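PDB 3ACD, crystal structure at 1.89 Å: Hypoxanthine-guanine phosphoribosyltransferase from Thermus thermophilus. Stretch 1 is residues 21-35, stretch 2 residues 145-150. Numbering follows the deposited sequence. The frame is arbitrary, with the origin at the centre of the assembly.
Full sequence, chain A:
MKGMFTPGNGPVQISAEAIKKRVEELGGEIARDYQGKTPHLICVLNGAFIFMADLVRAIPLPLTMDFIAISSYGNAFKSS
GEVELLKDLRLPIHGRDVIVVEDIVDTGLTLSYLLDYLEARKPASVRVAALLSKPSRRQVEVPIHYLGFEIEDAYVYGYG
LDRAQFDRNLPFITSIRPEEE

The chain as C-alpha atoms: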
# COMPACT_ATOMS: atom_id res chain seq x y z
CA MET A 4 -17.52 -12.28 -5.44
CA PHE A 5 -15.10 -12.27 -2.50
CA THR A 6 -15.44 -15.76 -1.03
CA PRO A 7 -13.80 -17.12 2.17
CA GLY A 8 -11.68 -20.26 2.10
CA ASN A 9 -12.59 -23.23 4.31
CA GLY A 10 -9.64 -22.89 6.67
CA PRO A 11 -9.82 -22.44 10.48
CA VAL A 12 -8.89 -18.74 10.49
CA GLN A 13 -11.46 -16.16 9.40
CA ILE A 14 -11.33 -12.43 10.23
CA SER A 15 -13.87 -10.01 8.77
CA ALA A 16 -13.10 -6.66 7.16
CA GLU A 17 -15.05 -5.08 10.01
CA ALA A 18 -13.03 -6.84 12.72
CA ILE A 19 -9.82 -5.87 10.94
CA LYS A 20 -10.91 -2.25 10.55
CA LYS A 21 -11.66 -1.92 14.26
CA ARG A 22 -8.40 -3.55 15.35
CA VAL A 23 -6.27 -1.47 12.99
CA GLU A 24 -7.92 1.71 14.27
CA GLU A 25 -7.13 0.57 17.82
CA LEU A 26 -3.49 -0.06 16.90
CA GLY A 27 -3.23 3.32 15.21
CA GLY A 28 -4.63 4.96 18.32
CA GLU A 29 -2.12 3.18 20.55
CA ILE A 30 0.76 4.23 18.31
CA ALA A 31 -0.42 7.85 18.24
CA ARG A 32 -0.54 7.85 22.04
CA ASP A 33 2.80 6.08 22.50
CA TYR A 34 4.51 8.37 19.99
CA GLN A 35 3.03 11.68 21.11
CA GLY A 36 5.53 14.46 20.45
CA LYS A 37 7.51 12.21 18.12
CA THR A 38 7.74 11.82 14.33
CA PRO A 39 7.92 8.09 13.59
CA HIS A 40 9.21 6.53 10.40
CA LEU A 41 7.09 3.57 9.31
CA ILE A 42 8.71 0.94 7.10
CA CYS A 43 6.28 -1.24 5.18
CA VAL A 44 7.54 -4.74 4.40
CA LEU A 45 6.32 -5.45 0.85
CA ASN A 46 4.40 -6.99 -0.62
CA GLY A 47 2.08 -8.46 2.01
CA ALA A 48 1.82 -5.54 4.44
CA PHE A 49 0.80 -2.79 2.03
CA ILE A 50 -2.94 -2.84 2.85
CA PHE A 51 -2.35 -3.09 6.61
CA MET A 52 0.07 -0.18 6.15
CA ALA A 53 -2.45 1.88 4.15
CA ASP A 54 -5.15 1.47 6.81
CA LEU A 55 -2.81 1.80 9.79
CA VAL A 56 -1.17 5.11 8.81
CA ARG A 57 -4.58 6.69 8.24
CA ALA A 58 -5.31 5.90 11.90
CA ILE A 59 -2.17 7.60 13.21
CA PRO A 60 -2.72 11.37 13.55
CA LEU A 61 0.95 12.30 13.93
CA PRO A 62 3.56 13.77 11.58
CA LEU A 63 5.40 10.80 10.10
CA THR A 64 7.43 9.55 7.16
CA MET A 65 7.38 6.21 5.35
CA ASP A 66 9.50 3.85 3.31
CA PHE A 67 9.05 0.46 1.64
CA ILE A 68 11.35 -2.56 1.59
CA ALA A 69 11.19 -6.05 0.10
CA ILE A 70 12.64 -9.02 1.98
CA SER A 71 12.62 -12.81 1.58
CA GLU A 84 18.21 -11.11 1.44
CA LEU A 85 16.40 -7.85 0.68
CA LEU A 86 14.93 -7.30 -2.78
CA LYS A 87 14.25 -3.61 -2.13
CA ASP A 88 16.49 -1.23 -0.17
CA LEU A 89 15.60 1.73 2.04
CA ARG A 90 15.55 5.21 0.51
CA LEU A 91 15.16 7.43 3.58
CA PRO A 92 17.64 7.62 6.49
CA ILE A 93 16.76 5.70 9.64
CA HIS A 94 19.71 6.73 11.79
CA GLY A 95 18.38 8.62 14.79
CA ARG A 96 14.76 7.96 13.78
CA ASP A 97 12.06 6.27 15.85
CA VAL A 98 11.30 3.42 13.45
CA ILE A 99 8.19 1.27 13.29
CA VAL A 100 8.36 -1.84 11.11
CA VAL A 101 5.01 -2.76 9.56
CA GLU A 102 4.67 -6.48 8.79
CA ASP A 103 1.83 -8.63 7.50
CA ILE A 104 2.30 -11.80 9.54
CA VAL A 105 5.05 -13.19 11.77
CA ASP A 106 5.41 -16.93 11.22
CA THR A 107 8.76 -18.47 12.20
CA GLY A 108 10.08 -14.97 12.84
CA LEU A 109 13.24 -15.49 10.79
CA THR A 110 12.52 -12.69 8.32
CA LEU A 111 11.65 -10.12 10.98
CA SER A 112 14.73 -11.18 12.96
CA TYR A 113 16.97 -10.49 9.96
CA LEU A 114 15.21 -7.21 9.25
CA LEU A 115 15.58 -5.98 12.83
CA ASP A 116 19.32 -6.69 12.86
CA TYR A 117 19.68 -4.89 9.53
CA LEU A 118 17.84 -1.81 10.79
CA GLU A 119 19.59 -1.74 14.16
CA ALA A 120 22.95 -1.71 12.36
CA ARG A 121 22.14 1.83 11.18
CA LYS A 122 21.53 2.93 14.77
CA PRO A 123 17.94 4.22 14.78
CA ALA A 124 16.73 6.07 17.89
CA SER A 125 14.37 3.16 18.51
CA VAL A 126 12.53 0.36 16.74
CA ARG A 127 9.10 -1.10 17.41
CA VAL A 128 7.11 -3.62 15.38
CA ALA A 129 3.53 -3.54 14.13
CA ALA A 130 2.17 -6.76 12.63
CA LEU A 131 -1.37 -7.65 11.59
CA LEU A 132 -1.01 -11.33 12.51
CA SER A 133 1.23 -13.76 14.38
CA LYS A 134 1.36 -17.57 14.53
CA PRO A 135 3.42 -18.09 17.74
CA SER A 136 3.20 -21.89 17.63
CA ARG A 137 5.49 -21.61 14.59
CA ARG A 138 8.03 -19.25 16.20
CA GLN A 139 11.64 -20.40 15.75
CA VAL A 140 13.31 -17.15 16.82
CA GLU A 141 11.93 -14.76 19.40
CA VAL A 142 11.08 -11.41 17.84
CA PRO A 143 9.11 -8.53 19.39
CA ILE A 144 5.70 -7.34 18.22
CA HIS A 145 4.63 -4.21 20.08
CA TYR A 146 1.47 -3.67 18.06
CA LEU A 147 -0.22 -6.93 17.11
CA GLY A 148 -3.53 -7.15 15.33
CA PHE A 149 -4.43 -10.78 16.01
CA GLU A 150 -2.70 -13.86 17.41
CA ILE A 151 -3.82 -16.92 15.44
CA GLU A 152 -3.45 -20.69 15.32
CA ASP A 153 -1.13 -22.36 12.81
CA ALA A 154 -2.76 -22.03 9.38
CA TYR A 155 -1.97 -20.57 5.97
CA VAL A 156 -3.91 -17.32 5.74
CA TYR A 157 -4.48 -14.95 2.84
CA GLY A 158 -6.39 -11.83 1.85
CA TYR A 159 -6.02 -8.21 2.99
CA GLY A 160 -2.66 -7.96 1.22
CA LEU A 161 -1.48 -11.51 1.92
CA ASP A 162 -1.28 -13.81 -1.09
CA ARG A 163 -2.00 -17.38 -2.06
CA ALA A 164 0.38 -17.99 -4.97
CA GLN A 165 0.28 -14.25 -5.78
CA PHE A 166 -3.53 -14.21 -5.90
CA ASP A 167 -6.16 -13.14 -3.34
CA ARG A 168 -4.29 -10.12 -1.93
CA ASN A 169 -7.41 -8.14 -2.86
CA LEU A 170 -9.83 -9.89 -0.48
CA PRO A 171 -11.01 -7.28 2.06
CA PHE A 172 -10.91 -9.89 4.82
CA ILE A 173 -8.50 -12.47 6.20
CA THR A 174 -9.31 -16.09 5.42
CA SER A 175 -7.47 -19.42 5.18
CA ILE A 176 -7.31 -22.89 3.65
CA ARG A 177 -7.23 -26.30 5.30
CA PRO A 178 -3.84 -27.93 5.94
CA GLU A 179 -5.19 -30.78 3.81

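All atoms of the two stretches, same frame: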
# COMPACT_ATOMS: atom_id res chain seq x y z
N LYS A 21 -11.64 -2.33 12.87
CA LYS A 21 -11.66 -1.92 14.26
C LYS A 21 -10.32 -2.12 14.96
O LYS A 21 -9.86 -1.25 15.69
CB LYS A 21 -12.74 -2.70 15.03
CG LYS A 21 -14.15 -2.15 14.87
CD LYS A 21 -14.27 -0.77 15.50
CE LYS A 21 -15.69 -0.22 15.37
NZ LYS A 21 -16.70 -1.07 16.07
N ARG A 22 -9.69 -3.26 14.73
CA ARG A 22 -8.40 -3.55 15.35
C ARG A 22 -7.31 -2.60 14.86
O ARG A 22 -6.51 -2.10 15.65
CB ARG A 22 -8.00 -5.00 15.09
CG ARG A 22 -6.73 -5.43 15.82
CD ARG A 22 -6.84 -5.17 17.31
NE ARG A 22 -5.61 -5.52 18.02
CZ ARG A 22 -5.22 -4.94 19.15
NH1 ARG A 22 -5.96 -3.99 19.70
NH2 ARG A 22 -4.08 -5.30 19.73
N VAL A 23 -7.27 -2.36 13.56
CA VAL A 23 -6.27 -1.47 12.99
C VAL A 23 -6.43 -0.06 13.56
O VAL A 23 -5.45 0.62 13.85
CB VAL A 23 -6.37 -1.45 11.45
CG1 VAL A 23 -5.44 -0.39 10.86
CG2 VAL A 23 -6.00 -2.82 10.91
N GLU A 24 -7.68 0.38 13.72
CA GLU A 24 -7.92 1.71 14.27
C GLU A 24 -7.42 1.76 15.71
O GLU A 24 -6.90 2.78 16.15
CB GLU A 24 -9.41 2.04 14.22
CG GLU A 24 -9.98 2.07 12.81
CD GLU A 24 -11.45 2.41 12.77
OE1 GLU A 24 -12.20 1.89 13.63
OE2 GLU A 24 -11.86 3.18 11.88
N GLU A 25 -7.59 0.65 16.43
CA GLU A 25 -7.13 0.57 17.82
C GLU A 25 -5.61 0.66 17.85
O GLU A 25 -5.04 1.38 18.67
CB GLU A 25 -7.58 -0.75 18.46
CG GLU A 25 -9.10 -0.98 18.43
CD GLU A 25 -9.53 -2.23 19.17
OE1 GLU A 25 -8.82 -3.26 19.10
OE2 GLU A 25 -10.61 -2.20 19.82
N LEU A 26 -4.95 -0.07 16.96
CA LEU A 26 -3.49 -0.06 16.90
C LEU A 26 -2.98 1.34 16.55
O LEU A 26 -2.01 1.82 17.14
CB LEU A 26 -2.97 -1.07 15.87
CG LEU A 26 -3.16 -2.56 16.21
CD1 LEU A 26 -2.55 -3.42 15.10
CD2 LEU A 26 -2.48 -2.87 17.54
N GLY A 27 -3.64 1.98 15.59
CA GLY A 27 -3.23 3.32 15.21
C GLY A 27 -3.35 4.27 16.39
O GLY A 27 -2.49 5.13 16.60
N GLY A 28 -4.42 4.12 17.16
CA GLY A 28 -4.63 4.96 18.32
C GLY A 28 -3.54 4.76 19.36
O GLY A 28 -3.05 5.72 19.95
N GLU A 29 -3.16 3.50 19.58
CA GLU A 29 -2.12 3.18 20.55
C GLU A 29 -0.80 3.81 20.12
O GLU A 29 -0.08 4.39 20.93
CB GLU A 29 -1.92 1.67 20.68
CG GLU A 29 -3.16 0.88 21.08
CD GLU A 29 -2.84 -0.57 21.42
OE1 GLU A 29 -2.10 -1.22 20.66
OE2 GLU A 29 -3.34 -1.07 22.46
N ILE A 30 -0.48 3.67 18.83
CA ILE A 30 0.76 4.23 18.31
C ILE A 30 0.79 5.75 18.47
O ILE A 30 1.79 6.31 18.90
CB ILE A 30 0.94 3.86 16.81
CG1 ILE A 30 1.21 2.35 16.69
CG2 ILE A 30 2.09 4.66 16.19
CD1 ILE A 30 1.21 1.82 15.27
N ALA A 31 -0.32 6.40 18.14
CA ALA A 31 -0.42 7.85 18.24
C ALA A 31 -0.16 8.29 19.68
O ALA A 31 0.53 9.29 19.92
CB ALA A 31 -1.79 8.32 17.78
N ARG A 32 -0.71 7.54 20.63
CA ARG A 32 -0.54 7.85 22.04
C ARG A 32 0.90 7.60 22.49
O ARG A 32 1.51 8.45 23.13
CB ARG A 32 -1.48 6.99 22.90
CG ARG A 32 -1.27 7.15 24.39
CD ARG A 32 -2.10 6.17 25.20
NE ARG A 32 -3.53 6.37 25.02
CZ ARG A 32 -4.47 5.69 25.67
NH1 ARG A 32 -4.13 4.76 26.55
NH2 ARG A 32 -5.75 5.94 25.44
N ASP A 33 1.44 6.44 22.13
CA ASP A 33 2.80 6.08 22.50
C ASP A 33 3.85 7.00 21.89
O ASP A 33 4.89 7.25 22.49
CB ASP A 33 3.12 4.63 22.08
CG ASP A 33 2.34 3.60 22.87
OD1 ASP A 33 1.65 3.98 23.84
OD2 ASP A 33 2.42 2.40 22.52
N TYR A 34 3.57 7.50 20.69
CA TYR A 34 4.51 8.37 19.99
C TYR A 34 4.16 9.85 20.02
O TYR A 34 4.61 10.61 19.15
CB TYR A 34 4.66 7.91 18.54
CG TYR A 34 5.43 6.62 18.40
CD1 TYR A 34 6.76 6.63 17.98
CD2 TYR A 34 4.85 5.40 18.73
CE1 TYR A 34 7.48 5.45 17.88
CE2 TYR A 34 5.57 4.22 18.64
CZ TYR A 34 6.88 4.25 18.22
OH TYR A 34 7.60 3.08 18.13
N GLN A 35 3.38 10.27 21.01
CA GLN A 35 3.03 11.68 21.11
C GLN A 35 4.31 12.50 21.19
O GLN A 35 5.25 12.13 21.89
CB GLN A 35 2.17 11.92 22.35
CG GLN A 35 2.81 11.48 23.66
CD GLN A 35 1.87 11.62 24.85
OE1 GLN A 35 1.41 12.72 25.16
NE2 GLN A 35 1.59 10.51 25.52
N HIS A 145 5.21 -5.16 19.15
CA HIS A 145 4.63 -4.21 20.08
C HIS A 145 3.18 -3.88 19.78
O HIS A 145 2.40 -3.56 20.67
CB HIS A 145 5.47 -2.93 20.09
CG HIS A 145 6.93 -3.18 20.31
ND1 HIS A 145 7.75 -3.68 19.32
CD2 HIS A 145 7.70 -3.06 21.42
CE1 HIS A 145 8.96 -3.86 19.81
NE2 HIS A 145 8.96 -3.49 21.08
N TYR A 146 2.82 -3.96 18.50
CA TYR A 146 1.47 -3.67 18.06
C TYR A 146 0.99 -4.82 17.18
O TYR A 146 1.25 -4.87 15.98
CB TYR A 146 1.46 -2.36 17.29
CG TYR A 146 2.05 -1.22 18.09
CD1 TYR A 146 1.36 -0.66 19.16
CD2 TYR A 146 3.33 -0.75 17.81
CE1 TYR A 146 1.93 0.35 19.94
CE2 TYR A 146 3.91 0.26 18.57
CZ TYR A 146 3.20 0.80 19.64
OH TYR A 146 3.78 1.79 20.39
N LEU A 147 0.28 -5.76 17.81
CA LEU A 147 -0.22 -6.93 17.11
C LEU A 147 -1.71 -6.88 16.87
O LEU A 147 -2.49 -6.58 17.77
CB LEU A 147 0.11 -8.19 17.91
CG LEU A 147 -0.43 -9.51 17.34
CD1 LEU A 147 0.19 -9.77 15.97
CD2 LEU A 147 -0.13 -10.65 18.31
N GLY A 148 -2.12 -7.17 15.64
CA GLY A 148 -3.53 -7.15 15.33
C GLY A 148 -4.21 -8.36 15.96
O GLY A 148 -5.06 -8.22 16.84
N PHE A 149 -3.82 -9.55 15.51
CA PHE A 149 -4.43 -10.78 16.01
C PHE A 149 -3.44 -11.93 16.14
O PHE A 149 -2.59 -12.15 15.27
CB PHE A 149 -5.52 -11.24 15.04
CG PHE A 149 -6.56 -10.20 14.74
CD1 PHE A 149 -7.70 -10.08 15.53
CD2 PHE A 149 -6.40 -9.35 13.65
CE1 PHE A 149 -8.67 -9.12 15.23
CE2 PHE A 149 -7.37 -8.39 13.34
CZ PHE A 149 -8.51 -8.28 14.13
N GLU A 150 -3.55 -12.68 17.23
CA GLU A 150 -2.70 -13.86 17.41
C GLU A 150 -3.57 -15.00 16.90
O GLU A 150 -4.73 -15.13 17.30
CB GLU A 150 -2.35 -14.08 18.87
CG GLU A 150 -1.56 -15.36 19.10
CD GLU A 150 -1.19 -15.56 20.55
OE1 GLU A 150 -0.22 -14.92 21.01
OE2 GLU A 150 -1.88 -16.35 21.22
O HOH W 1 0.27 -2.66 22.12

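A helix can pack against a strand segment through side chains whose conformations bring them to their partners, and the contact between residues 21-35 and 145-150 illustrates the principle. The helix presents Arg22, Leu26, Glu29, Ile30 and Asp33; apart from the adjacent pair Glu29 and Ile30, the steps are three or four residues, so that they recur along one side.

At one end Arg22 points toward the strand, with chi1 t, chi2 p and chi3 t. This bent course carries the guanidinium to backbone carbonyls where the chain turns a corner at Gly148: Arg22 NE donates to Gly148 O (3.0 Å) and Arg22 NH2 to Leu147 O (2.8 Å), both oxygens lying near the guanidinium plane. A weak bond from Arg22 NE to Leu147 O (3.3 Å) supplements them. The remaining nitrogen is not idle, for Arg22 NH1 forms a salt bridge with Glu25 OE1 (3.0 Å), one turn further along the helix. The aliphatic part of the same side chain also works: Arg22 CG sits over the face of the Phe149 ring, 4.1 Å from its centroid. The CA-to-CB bond of Phe149 points sideways, yet its m rotamer brings the ring end nearer the helix.

Leu26, in the m,t conformation, extends between these polar contacts and Tyr146, placing Leu26 CD2 4.0 Å from Tyr146 CB and Leu26 CD1 3.8 Å from Gly148 N.

Tyr146 points toward the helix, and its m rotamer lays the ring along it. Ile30 CG1 stands almost exactly on the normal of the Tyr146 ring, 3.6 Å from the centroid, while at the ring's far end Tyr146 OH donates to Asp33 OD2 across 2.6 Å. Asp33, with chi1 m, meets this hydroxyl near the ring plane. The face of the Tyr146 ring takes apolar packing from Ile30, while at its edge the hydroxyl hydrogen-bonds to Asp33. The O atom of water 1 lies 3.1 Å from Glu29 OE1 and 2.7 Å from His145 O, and the water donates to both, linking the stretches.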